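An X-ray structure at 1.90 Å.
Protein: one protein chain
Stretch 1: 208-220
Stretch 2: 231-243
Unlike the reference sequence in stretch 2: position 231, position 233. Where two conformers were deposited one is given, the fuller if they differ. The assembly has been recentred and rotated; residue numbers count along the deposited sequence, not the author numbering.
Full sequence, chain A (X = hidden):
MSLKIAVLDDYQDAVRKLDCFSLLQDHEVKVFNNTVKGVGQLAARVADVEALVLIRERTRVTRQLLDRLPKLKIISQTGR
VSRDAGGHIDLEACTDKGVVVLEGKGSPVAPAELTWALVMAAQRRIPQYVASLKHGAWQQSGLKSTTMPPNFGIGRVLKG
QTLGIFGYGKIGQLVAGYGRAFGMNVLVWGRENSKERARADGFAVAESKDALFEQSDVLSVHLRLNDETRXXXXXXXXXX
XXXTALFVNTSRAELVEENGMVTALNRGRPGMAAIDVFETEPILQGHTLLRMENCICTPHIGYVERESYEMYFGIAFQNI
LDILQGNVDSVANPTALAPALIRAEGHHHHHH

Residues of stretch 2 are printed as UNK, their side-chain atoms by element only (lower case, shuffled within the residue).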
ATOM      1  N   SER A 208       6.271 -11.604 -26.470  1.00 38.27           N
ATOM      2  CA  SER A 208       7.092 -10.502 -26.917  1.00 38.20           C
ATOM      3  C   SER A 208       6.929  -9.358 -25.938  1.00 39.06           C
ATOM      4  O   SER A 208       6.063  -9.390 -25.063  1.00 36.30           O
ATOM      5  CB  SER A 208       6.653 -10.045 -28.310  1.00 35.74           C
ATOM      6  OG  SER A 208       5.285  -9.704 -28.323  1.00 37.76           O
ATOM      7  N   LYS A 209       7.780  -8.357 -26.089  1.00 34.49           N
ATOM      8  CA  LYS A 209       7.638  -7.099 -25.375  1.00 34.52           C
ATOM      9  C   LYS A 209       6.247  -6.509 -25.580  1.00 32.13           C
ATOM     10  O   LYS A 209       5.599  -6.105 -24.615  1.00 29.81           O
ATOM     11  CB  LYS A 209       8.712  -6.126 -25.849  1.00 31.65           C
ATOM     12  CG  LYS A 209       8.735  -4.810 -25.131  1.00 32.18           C
ATOM     13  CD  LYS A 209       9.876  -3.999 -25.710  1.00 40.90           C
ATOM     14  CE  LYS A 209       9.681  -2.532 -25.485  1.00 36.55           C
ATOM     15  NZ  LYS A 209      10.678  -1.791 -26.300  1.00 40.17           N
ATOM     16  N   ASP A 210       5.791  -6.491 -26.830  1.00 30.89           N
ATOM     17  CA  ASP A 210       4.439  -6.037 -27.178  0.50 32.97           C
ATOM     18  C   ASP A 210       3.350  -6.780 -26.400  1.00 35.22           C
ATOM     19  O   ASP A 210       2.391  -6.170 -25.936  1.00 30.52           O
ATOM     20  CB  ASP A 210       4.172  -6.198 -28.683  0.50 38.06           C
ATOM     21  CG  ASP A 210       5.097  -5.359 -29.553  0.50 43.83           C
ATOM     22  OD1 ASP A 210       4.870  -5.331 -30.784  0.50 53.13           O
ATOM     23  OD2 ASP A 210       6.046  -4.734 -29.031  0.50 44.76           O
ATOM     24  N   ALA A 211       3.503  -8.100 -26.268  1.00 30.56           N
ATOM     25  CA  ALA A 211       2.551  -8.954 -25.547  1.00 33.32           C
ATOM     26  C   ALA A 211       2.469  -8.628 -24.051  1.00 27.67           C
ATOM     27  O   ALA A 211       1.402  -8.734 -23.441  1.00 28.15           O
ATOM     28  CB  ALA A 211       2.920 -10.430 -25.735  1.00 27.90           C
ATOM     29  N   LEU A 212       3.604  -8.243 -23.478  1.00 27.73           N
ATOM     30  CA  LEU A 212       3.683  -7.865 -22.069  1.00 24.22           C
ATOM     31  C   LEU A 212       2.841  -6.642 -21.769  1.00 27.31           C
ATOM     32  O   LEU A 212       2.110  -6.618 -20.786  1.00 30.33           O
ATOM     33  CB  LEU A 212       5.135  -7.623 -21.664  1.00 25.68           C
ATOM     34  CG  LEU A 212       5.411  -7.490 -20.165  1.00 26.85           C
ATOM     35  CD1 LEU A 212       5.511  -8.888 -19.508  1.00 26.49           C
ATOM     36  CD2 LEU A 212       6.701  -6.711 -19.986  1.00 26.20           C
ATOM     37  N   PHE A 213       2.934  -5.642 -22.637  1.00 27.67           N
ATOM     38  CA  PHE A 213       2.199  -4.389 -22.468  1.00 28.16           C
ATOM     39  C   PHE A 213       0.694  -4.523 -22.743  1.00 28.91           C
ATOM     40  O   PHE A 213      -0.121  -3.871 -22.081  1.00 30.19           O
ATOM     41  CB  PHE A 213       2.836  -3.284 -23.342  1.00 30.75           C
ATOM     42  CG  PHE A 213       4.112  -2.712 -22.767  1.00 26.10           C
ATOM     43  CD1 PHE A 213       5.348  -3.250 -23.097  1.00 26.83           C
ATOM     44  CD2 PHE A 213       4.067  -1.660 -21.856  1.00 19.92           C
ATOM     45  CE1 PHE A 213       6.535  -2.735 -22.546  1.00 35.16           C
ATOM     46  CE2 PHE A 213       5.240  -1.146 -21.297  1.00 26.18           C
ATOM     47  CZ  PHE A 213       6.478  -1.672 -21.650  1.00 31.35           C
ATOM     48  N   GLU A 214       0.333  -5.372 -23.711  1.00 27.64           N
ATOM     49  CA  GLU A 214      -1.064  -5.656 -24.045  1.00 32.95           C
ATOM     50  C   GLU A 214      -1.824  -6.403 -22.951  1.00 33.05           C
ATOM     51  O   GLU A 214      -2.968  -6.054 -22.626  1.00 31.97           O
ATOM     52  CB  GLU A 214      -1.129  -6.458 -25.354  1.00 33.31           C
ATOM     53  CG  GLU A 214      -0.914  -5.596 -26.591  1.00 36.93           C
ATOM     54  CD  GLU A 214      -0.534  -6.360 -27.871  1.00 45.95           C
ATOM     55  OE1 GLU A 214      -0.185  -7.564 -27.828  1.00 48.63           O
ATOM     56  OE2 GLU A 214      -0.574  -5.716 -28.941  1.00 56.19           O
ATOM     57  N   GLN A 215      -1.167  -7.417 -22.382  1.00 27.60           N
ATOM     58  CA  GLN A 215      -1.797  -8.369 -21.468  1.00 31.07           C
ATOM     59  C   GLN A 215      -1.809  -8.021 -19.977  1.00 31.88           C
ATOM     60  O   GLN A 215      -2.681  -8.500 -19.247  1.00 37.13           O
ATOM     61  CB  GLN A 215      -1.129  -9.730 -21.620  1.00 36.62           C
ATOM     62  CG  GLN A 215      -1.458 -10.466 -22.914  1.00 46.60           C
ATOM     63  CD  GLN A 215      -0.735 -11.794 -22.965  1.00 46.04           C
ATOM     64  OE1 GLN A 215      -1.313 -12.839 -22.673  1.00 59.19           O
ATOM     65  NE2 GLN A 215       0.557 -11.750 -23.265  1.00 35.46           N
ATOM     66  N   SER A 216      -0.850  -7.219 -19.515  1.00 28.71           N
ATOM     67  CA  SER A 216      -0.686  -6.981 -18.080  1.00 24.38           C
ATOM     68  C   SER A 216      -1.763  -6.083 -17.503  1.00 31.60           C
ATOM     69  O   SER A 216      -2.089  -5.048 -18.082  1.00 28.35           O
ATOM     70  CB  SER A 216       0.678  -6.360 -17.787  1.00 27.49           C
ATOM     71  OG  SER A 216       1.728  -7.192 -18.229  1.00 29.94           O
ATOM     72  N   ASP A 217      -2.309  -6.469 -16.357  1.00 26.00           N
ATOM     73  CA  ASP A 217      -3.191  -5.581 -15.605  1.00 31.15           C
ATOM     74  C   ASP A 217      -2.340  -4.643 -14.748  1.00 28.95           C
ATOM     75  O   ASP A 217      -2.713  -3.507 -14.475  1.00 24.72           O
ATOM     76  CB  ASP A 217      -4.176  -6.399 -14.758  1.00 27.28           C
ATOM     77  CG  ASP A 217      -5.091  -7.268 -15.612  1.00 39.40           C
ATOM     78  OD1 ASP A 217      -5.939  -6.709 -16.346  1.00 36.89           O
ATOM     79  OD2 ASP A 217      -4.961  -8.512 -15.562  1.00 28.82           O
ATOM     80  N   VAL A 218      -1.186  -5.151 -14.327  1.00 28.39           N
ATOM     81  CA  VAL A 218      -0.184  -4.384 -13.605  1.00 27.01           C
ATOM     82  C   VAL A 218       1.130  -4.705 -14.311  1.00 24.93           C
ATOM     83  O   VAL A 218       1.463  -5.870 -14.534  1.00 24.94           O
ATOM     84  CB  VAL A 218      -0.139  -4.800 -12.093  1.00 23.58           C
ATOM     85  CG1 VAL A 218       1.063  -4.201 -11.371  1.00 17.49           C
ATOM     86  CG2 VAL A 218      -1.457  -4.437 -11.371  1.00 18.59           C
ATOM     87  N   LEU A 219       1.865  -3.671 -14.701  1.00 19.92           N
ATOM     88  CA  LEU A 219       3.164  -3.882 -15.324  1.00 22.44           C
ATOM     89  C   LEU A 219       4.216  -3.147 -14.514  1.00 28.05           C
ATOM     90  O   LEU A 219       4.161  -1.922 -14.336  1.00 24.18           O
ATOM     91  CB  LEU A 219       3.165  -3.442 -16.796  1.00 23.07           C
ATOM     92  CG  LEU A 219       4.367  -3.881 -17.656  1.00 22.58           C
ATOM     93  CD1 LEU A 219       3.940  -3.927 -19.111  1.00 29.25           C
ATOM     94  CD2 LEU A 219       5.631  -3.017 -17.491  1.00 24.26           C
ATOM     95  N   SER A 220       5.194  -3.892 -14.028  1.00 21.07           N
ATOM     96  CA  SER A 220       6.205  -3.269 -13.213  1.00 23.95           C
ATOM     97  C   SER A 220       7.571  -3.439 -13.819  1.00 25.95           C
ATOM     98  O   SER A 220       7.950  -4.558 -14.224  1.00 23.32           O
ATOM     99  CB  SER A 220       6.164  -3.796 -11.781  1.00 22.27           C
ATOM    100  OG  SER A 220       7.083  -3.073 -10.994  1.00 26.09           O
ATOM    101  N   UNK A 231      15.265   4.821 -22.601  1.00 27.74           N
ATOM    102  CA  UNK A 231      14.095   5.001 -23.484  1.00 35.41           C
ATOM    103  C   UNK A 231      13.572   3.704 -24.072  1.00 35.20           C
ATOM    104  O   UNK A 231      12.952   3.713 -25.135  1.00 32.55           O
ATOM    105  o   UNK A 231      14.901   7.212 -24.129  1.00 41.20           O
ATOM    106  c   UNK A 231      14.368   6.002 -24.625  1.00 35.31           C
ATOM    107  N   UNK A 232      13.795   2.593 -23.367  1.00 33.95           N
ATOM    108  CA  UNK A 232      13.391   1.276 -23.861  1.00 34.70           C
ATOM    109  C   UNK A 232      11.869   1.139 -23.883  1.00 34.27           C
ATOM    110  O   UNK A 232      11.313   0.290 -24.584  1.00 34.29           O
ATOM    111  c   UNK A 232      14.053   0.134 -23.033  1.00 32.32           C
ATOM    112  c   UNK A 232      14.026  -1.203 -23.793  1.00 32.90           C
ATOM    113  c   UNK A 232      13.451   0.041 -21.618  1.00 29.50           C
ATOM    114  c   UNK A 232      14.851  -2.302 -23.158  1.00 37.72           C
ATOM    115  N   UNK A 233      11.199   1.985 -23.104  1.00 33.03           N
ATOM    116  CA  UNK A 233       9.751   1.993 -23.051  1.00 29.57           C
ATOM    117  C   UNK A 233       9.336   3.277 -23.752  1.00 26.01           C
ATOM    118  O   UNK A 233       9.735   4.368 -23.368  1.00 31.24           O
ATOM    119  c   UNK A 233       9.231   1.917 -21.590  1.00 27.84           C
ATOM    120  c   UNK A 233       9.413   0.527 -19.471  1.00 31.61           C
ATOM    121  c   UNK A 233       9.676   0.595 -20.957  1.00 27.90           C
ATOM    122  c   UNK A 233       7.715   1.994 -21.538  1.00 25.07           C
ATOM    123  N   UNK A 234       8.561   3.121 -24.810  1.00 31.10           N
ATOM    124  CA  UNK A 234       8.143   4.252 -25.615  1.00 30.32           C
ATOM    125  C   UNK A 234       6.680   4.545 -25.348  1.00 29.28           C
ATOM    126  O   UNK A 234       6.008   3.767 -24.683  1.00 26.86           O
ATOM    127  c   UNK A 234       9.760   3.508 -27.378  1.00 32.87           C
ATOM    128  o   UNK A 234       7.442   2.847 -27.451  1.00 33.56           O
ATOM    129  c   UNK A 234       8.323   3.922 -27.100  1.00 34.76           C
ATOM    130  N   UNK A 235       6.173   5.661 -25.879  1.00 30.00           N
ATOM    131  CA  UNK A 235       4.737   5.947 -25.852  1.00 27.59           C
ATOM    132  C   UNK A 235       3.932   4.882 -26.586  1.00 31.28           C
ATOM    133  O   UNK A 235       2.815   4.592 -26.187  1.00 31.85           O
ATOM    134  c   UNK A 235       4.376   7.341 -26.485  1.00 28.13           C
ATOM    135  c   UNK A 235       2.877   7.592 -26.445  1.00 36.48           C
ATOM    136  c   UNK A 235       5.039   8.429 -25.743  1.00 32.92           C
ATOM    137  N   UNK A 236       4.488   4.303 -27.651  1.00 33.32           N
ATOM    138  CA  UNK A 236       3.787   3.250 -28.389  1.00 32.12           C
ATOM    139  C   UNK A 236       3.557   2.035 -27.488  1.00 35.05           C
ATOM    140  O   UNK A 236       2.461   1.459 -27.477  1.00 31.68           O
ATOM    141  c   UNK A 236       4.553   2.850 -29.651  1.00 34.67           C
ATOM    142  N   UNK A 237       4.585   1.672 -26.722  1.00 36.44           N
ATOM    143  CA  UNK A 237       4.492   0.572 -25.749  1.00 27.22           C
ATOM    144  C   UNK A 237       3.426   0.831 -24.686  1.00 25.73           C
ATOM    145  O   UNK A 237       2.597  -0.026 -24.402  1.00 32.89           O
ATOM    146  c   UNK A 237       6.931  -0.128 -25.994  1.00 38.68           C
ATOM    147  c   UNK A 237       5.840   0.367 -25.050  1.00 33.80           C
ATOM    148  o   UNK A 237       8.091   0.329 -25.854  1.00 36.69           O
ATOM    149  o   UNK A 237       6.632  -0.977 -26.862  1.00 48.97           O
ATOM    150  N   UNK A 238       3.490   1.999 -24.047  1.00 24.54           N
ATOM    151  CA  UNK A 238       2.505   2.379 -23.031  1.00 25.16           C
ATOM    152  C   UNK A 238       1.072   2.478 -23.566  1.00 27.31           C
ATOM    153  O   UNK A 238       0.136   2.073 -22.896  1.00 28.60           O
ATOM    154  c   UNK A 238       4.193   3.657 -21.534  1.00 30.34           C
ATOM    155  c   UNK A 238       2.916   3.703 -22.373  1.00 27.28           C
ATOM    156  c   UNK A 238       4.027   2.759 -20.286  1.00 25.66           C
ATOM    157  c   UNK A 238       4.599   5.069 -21.153  1.00 29.00           C
ATOM    158  N   UNK A 239       0.885   3.018 -24.773  1.00 30.09           N
ATOM    159  CA  UNK A 239      -0.474   3.140 -25.316  1.00 25.47           C
ATOM    160  C   UNK A 239      -1.046   1.802 -25.816  1.00 30.44           C
ATOM    161  O   UNK A 239      -2.198   1.727 -26.207  1.00 34.20           O
ATOM    162  c   UNK A 239      -0.595   4.259 -26.384  1.00 31.66           C
ATOM    163  c   UNK A 239      -0.398   5.650 -25.739  1.00 34.37           C
ATOM    164  o   UNK A 239       0.399   4.064 -27.381  1.00 33.88           O
ATOM    165  N   UNK A 240      -0.230   0.750 -25.765  1.00 32.79           N
ATOM    166  CA  UNK A 240      -0.649  -0.626 -26.017  0.50 36.86           C
ATOM    167  C   UNK A 240      -1.407  -1.181 -24.806  1.00 34.67           C
ATOM    168  O   UNK A 240      -2.183  -2.137 -24.918  1.00 29.43           O
ATOM    169  c   UNK A 240       1.225  -2.452 -28.478  0.50 43.05           C
ATOM    170  c   UNK A 240       3.523  -1.954 -29.230  0.50 35.19           C
ATOM    171  c   UNK A 240       0.604  -1.475 -26.245  0.50 38.69           C
ATOM    172  c   UNK A 240       0.457  -2.634 -27.185  0.50 44.80           C
ATOM    173  n   UNK A 240       2.619  -2.071 -28.261  0.50 40.61           N
ATOM    174  n   UNK A 240       3.185  -2.210 -30.487  0.50 39.83           N
ATOM    175  n   UNK A 240       4.768  -1.579 -28.943  0.50 32.19           N
ATOM    176  N   UNK A 241      -1.146  -0.583 -23.637  1.00 34.32           N
ATOM    177  CA  UNK A 241      -1.703  -1.046 -22.357  1.00 30.55           C
ATOM    178  C   UNK A 241      -3.224  -0.919 -22.279  1.00 33.20           C
ATOM    179  O   UNK A 241      -3.816  -0.074 -22.959  1.00 34.28           O
ATOM    180  c   UNK A 241       0.479  -0.696 -20.981  1.00 26.76           C
ATOM    181  s   UNK A 241       1.371  -0.021 -19.530  1.00 22.02           S
ATOM    182  c   UNK A 241      -1.022  -0.339 -21.165  1.00 28.86           C
ATOM    183  c   UNK A 241       0.613  -0.934 -18.187  1.00 29.74           C
ATOM    184  N   UNK A 242      -3.858  -1.756 -21.460  1.00 28.71           N
ATOM    185  CA  UNK A 242      -5.300  -1.638 -21.226  1.00 32.65           C
ATOM    186  C   UNK A 242      -5.658  -0.258 -20.640  1.00 33.09           C
ATOM    187  O   UNK A 242      -4.837   0.349 -19.952  1.00 30.58           O
ATOM    188  c   UNK A 242      -5.467  -6.494 -19.911  1.00 33.11           C
ATOM    189  c   UNK A 242      -5.451  -4.139 -20.675  1.00 23.60           C
ATOM    190  c   UNK A 242      -5.991  -5.115 -19.645  1.00 30.71           C
ATOM    191  n   UNK A 242      -6.120  -7.514 -19.022  1.00 38.78           N
ATOM    192  c   UNK A 242      -5.807  -2.719 -20.275  1.00 29.71           C
ATOM    193  N   UNK A 243      -6.880   0.237 -20.919  1.00 33.24           N
ATOM    194  CA  UNK A 243      -7.395   1.439 -20.248  1.00 33.66           C
ATOM    195  C   UNK A 243      -7.540   1.312 -18.729  1.00 30.41           C
ATOM    196  O   UNK A 243      -7.627   2.321 -18.061  1.00 24.43           O
ATOM    197  c   UNK A 243      -7.843  -0.269 -21.918  1.00 32.67           C
ATOM    198  c   UNK A 243      -8.786   1.618 -20.868  1.00 31.80           C
ATOM    199  c   UNK A 243      -8.708   0.917 -22.164  1.00 35.82           C
TER
HETATM  200  O   HOH W   1       8.854  -1.016 -28.534  1.00 56.99           O
HETATM  201  O   HOH W   2      -1.887  -3.499 -20.223  1.00 28.88           O
HETATM  202  O   HOH W   3      -4.202  -3.934 -24.065  1.00 36.29           O
HETATM  203  O   HOH W   4      -4.621 -10.311 -19.585  1.00 46.57           O

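Position 231 has one carbon and then one oxygen, and nothing on stretch 1 lies within reach. This is Ser231, unlike the reference.

Position 232 carries four carbons, forked at the first, with one arm two carbons long. Its backbone O accepts a hydrogen bond from Lys209 NZ at 2.8 Å. It is Ile232.

Position 233 has the same four-carbon pattern, and a carbon of its fork lies 3.9 Å from Phe213 CZ. It is Ile233, also unlike the reference.

Position 234 has one carbon bearing an oxygen and a carbon, and makes no contact with stretch 1. It is Thr234, at the N-cap of the short helix.

Position 235 has one carbon carrying two more, out of reach of stretch 1: Val235. Position 236 has a single carbon, also out of reach: Ala236.

Position 237 has two carbons, the second carrying two oxygens. Its CB sits over one face of the Phe213 ring, 3.9 Å from the centroid, a CH-pi contact. It is Asp237. OD1 forms a salt bridge with Lys209 NZ at 3.4 Å, and Thr234 OG1 caps the helix by accepting from Asp237 N at 3.2 Å.

Position 238 has four carbons, forked at the second. One end carbon lies 4.2 Å from Phe213 CE2. It is Leu238.

Position 239 has one carbon bearing an oxygen and a carbon, and points away from stretch 1. It is Thr239.

Position 240 has three carbons, a nitrogen, then a carbon with two nitrogens. Its chain packs on Glu214. It is Arg240. NH1 lies 3.4 Å from Asp210 OD2, which sits over the guanidinium face, so this salt bridge rests on charge alone.

Position 241 is unbranched: two carbons, sulfur, one carbon. It reaches the Phe213 ring edge and Leu219. It is Met241, with CE 3.8 Å from Leu219 CB.

Position 242 has four carbons in a row ending in nitrogen, and runs past Glu214 and Gln215. It is Lys242, whose NZ forms a hydrogen-bonded salt bridge with Asp217 OD1 at 2.8 Å.

Position 243 has three carbons closing a ring onto the backbone N, with no contact. It is Pro243.

The contact centres on the buried Phe213 ring, with Asp237 over one face and Met241 at the edge. Lysines bind both ends: Lys209 holds Ile232 and Asp237, and Lys242 holds Asp217. Water 2 donates to Phe213 O and Ser216 O and accepts from Lys242 N, joining the backbones.

Stretch 2 (231-243) SIITVADLTRMKP
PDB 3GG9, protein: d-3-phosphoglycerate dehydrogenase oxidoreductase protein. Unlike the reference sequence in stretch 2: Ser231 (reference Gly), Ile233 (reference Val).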